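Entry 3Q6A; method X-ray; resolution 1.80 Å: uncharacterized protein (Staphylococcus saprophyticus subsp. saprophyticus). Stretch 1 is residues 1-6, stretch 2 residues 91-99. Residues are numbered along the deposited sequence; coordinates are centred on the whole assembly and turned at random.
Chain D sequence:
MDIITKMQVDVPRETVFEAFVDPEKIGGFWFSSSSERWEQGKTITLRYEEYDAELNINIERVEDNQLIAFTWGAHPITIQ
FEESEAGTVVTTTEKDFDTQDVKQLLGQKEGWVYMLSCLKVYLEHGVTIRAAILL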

# COMPACT_ATOMS: atom_id res chain seq x y z
N MSE D 1 11.27 17.08 -7.15
CA MSE D 1 10.46 16.13 -6.35
C MSE D 1 11.05 14.73 -6.36
O MSE D 1 11.36 14.17 -7.41
CB MSE D 1 9.03 16.05 -6.89
CG MSE D 1 7.99 16.77 -6.04
SE MSE D 1 7.52 15.82 -4.41
CE MSE D 1 8.81 16.63 -3.21
N ASP D 2 11.22 14.17 -5.16
CA ASP D 2 11.72 12.82 -5.01
C ASP D 2 10.65 12.08 -4.23
O ASP D 2 10.22 12.54 -3.18
CB ASP D 2 13.04 12.83 -4.23
CG ASP D 2 14.21 13.30 -5.07
OD1 ASP D 2 14.02 14.21 -5.90
OD2 ASP D 2 15.33 12.76 -4.89
N ILE D 3 10.20 10.96 -4.77
CA ILE D 3 9.18 10.17 -4.09
C ILE D 3 9.89 9.21 -3.15
O ILE D 3 10.52 8.25 -3.59
CB ILE D 3 8.32 9.38 -5.10
CG1 ILE D 3 7.78 10.34 -6.16
CG2 ILE D 3 7.19 8.68 -4.38
CD1 ILE D 3 6.97 9.66 -7.25
N ILE D 4 9.78 9.49 -1.86
CA ILE D 4 10.42 8.67 -0.84
C ILE D 4 9.36 7.94 -0.01
O ILE D 4 8.44 8.57 0.53
CB ILE D 4 11.30 9.54 0.10
CG1 ILE D 4 12.34 10.29 -0.73
CG2 ILE D 4 12.00 8.67 1.13
CD1 ILE D 4 13.11 11.34 0.04
N THR D 5 9.46 6.62 0.06
CA THR D 5 8.51 5.83 0.82
C THR D 5 9.24 4.93 1.81
O THR D 5 10.26 4.34 1.48
CB THR D 5 7.64 4.96 -0.12
OG1 THR D 5 7.09 5.79 -1.15
CG2 THR D 5 6.51 4.32 0.65
N LYS D 6 8.73 4.83 3.03
CA LYS D 6 9.36 4.00 4.05
C LYS D 6 8.37 2.97 4.56
O LYS D 6 7.20 3.28 4.77
CB LYS D 6 9.86 4.86 5.21
CG LYS D 6 11.01 5.78 4.85
CD LYS D 6 11.51 6.58 6.05
CE LYS D 6 12.74 7.39 5.68
NZ LYS D 6 13.28 8.18 6.83
N THR D 91 13.51 1.89 2.61
CA THR D 91 13.24 3.22 2.11
C THR D 91 13.43 3.23 0.62
O THR D 91 14.55 3.03 0.14
CB THR D 91 14.18 4.26 2.73
OG1 THR D 91 14.08 4.20 4.15
CG2 THR D 91 13.80 5.66 2.26
N THR D 92 12.34 3.42 -0.13
CA THR D 92 12.45 3.48 -1.59
C THR D 92 12.48 4.96 -1.97
O THR D 92 11.75 5.78 -1.41
CB THR D 92 11.26 2.77 -2.31
OG1 THR D 92 10.02 3.31 -1.83
CG2 THR D 92 11.30 1.27 -2.08
N THR D 93 13.34 5.30 -2.92
CA THR D 93 13.45 6.67 -3.40
C THR D 93 13.51 6.68 -4.92
O THR D 93 14.37 6.03 -5.52
CB THR D 93 14.71 7.37 -2.86
OG1 THR D 93 14.64 7.47 -1.43
CG2 THR D 93 14.82 8.76 -3.45
N GLU D 94 12.56 7.37 -5.54
CA GLU D 94 12.54 7.49 -7.00
C GLU D 94 12.65 8.99 -7.22
O GLU D 94 11.73 9.75 -6.92
CB GLU D 94 11.25 6.92 -7.60
CG GLU D 94 11.15 7.17 -9.10
CD GLU D 94 9.99 6.43 -9.77
OE1 GLU D 94 8.97 6.18 -9.11
OE2 GLU D 94 10.12 6.13 -10.97
N LYS D 95 13.79 9.41 -7.75
CA LYS D 95 14.11 10.81 -7.91
C LYS D 95 13.75 11.50 -9.21
O LYS D 95 13.53 10.87 -10.24
CB LYS D 95 15.61 11.01 -7.68
CG LYS D 95 16.12 10.34 -6.43
CD LYS D 95 17.63 10.46 -6.32
CE LYS D 95 18.12 9.88 -5.00
NZ LYS D 95 19.58 10.08 -4.85
N ASP D 96 13.73 12.83 -9.09
CA ASP D 96 13.48 13.77 -10.17
C ASP D 96 12.09 13.78 -10.79
O ASP D 96 11.83 13.12 -11.80
CB ASP D 96 14.55 13.58 -11.25
CG ASP D 96 15.97 13.55 -10.67
OD1 ASP D 96 16.29 14.43 -9.84
OD2 ASP D 96 16.75 12.66 -11.05
N PHE D 97 11.20 14.56 -10.17
CA PHE D 97 9.82 14.72 -10.63
C PHE D 97 9.42 16.19 -10.51
O PHE D 97 10.04 16.94 -9.76
CB PHE D 97 8.88 13.87 -9.79
CG PHE D 97 8.96 12.40 -10.07
CD1 PHE D 97 8.23 11.84 -11.11
CD2 PHE D 97 9.76 11.58 -9.30
CE1 PHE D 97 8.29 10.48 -11.37
CE2 PHE D 97 9.83 10.22 -9.55
CZ PHE D 97 9.10 9.66 -10.59
N ASP D 98 8.38 16.58 -11.24
CA ASP D 98 7.89 17.95 -11.21
C ASP D 98 6.51 18.01 -10.55
O ASP D 98 5.82 17.00 -10.44
CB ASP D 98 7.81 18.52 -12.63
N THR D 99 6.11 19.21 -10.12
CA THR D 99 4.81 19.38 -9.50
C THR D 99 3.70 19.51 -10.52
O THR D 99 2.54 19.23 -10.23
O HOH W 1 9.09 5.67 -3.17

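The amino-terminal stretch pairs with residues 91-99 chiefly through backbone hydrogen bonds between two antiparallel strands, 3-6 and 91-94, whose directions lie 170° apart. Ile-3 and Glu-94 form one hydrogen-bonded pair (Ile-3 N to Glu-94 O, 2.9 Å; Glu-94 N to Ile-3 O, 3.0 Å), and Thr-5 and Thr-92 form the next (Thr-5 N to Thr-92 O and Thr-92 N to Thr-5 O, both 2.8 Å). Between them, at the non-hydrogen-bonded pair Ile-4 and Thr-93, the chains draw in to a CA-CA distance of 4.4 Å, which lets CA-H...O contacts supplement the ladder: Ile-4 CA lies 3.2 Å from Thr-92 O, and Thr-93 CA 3.3 Å from Ile-3 O.

Beyond the strands the pairing loosens but persists. Met-1, a selenomethionine, donates from N to Phe-97 O at 2.9 Å; the return bond from Phe-97 N to Met-1 O is short, 2.8 Å, but weak, with an angle of 121°. A long, weak bond also runs from Asp-96 N to Asp-2 OD1 (3.5 Å).

Apolar packing reinforces this end. The m,t rotamer of buried Ile-3 places CD1 over a face of the Phe-97 ring, 4.0 Å from its centroid, a CH-pi contact well served by a slim aliphatic tip against a flat aromatic surface. Met-1 CB meets Phe-97 CB at 3.6 Å.

On the sheet face shared with Ile-3, the buried hydroxyls of Thr-5 and Thr-92 find a polar partner in a water, hydrogen-bonded to Thr-5 OG1 (2.8 Å) and Thr-92 OG1 (2.9 Å) and donating to Ile-3 O (3.0 Å). The opposite face carries Ile-4 and Lys-6 beside Thr-91: Ile-4 CG2 touches Thr-91 CG2 at 3.7 Å, while the aliphatic part of exposed Lys-6 covers the threonine, CG lying 3.5 Å from Thr-91 OG1. Together the stretches bury 606 Å².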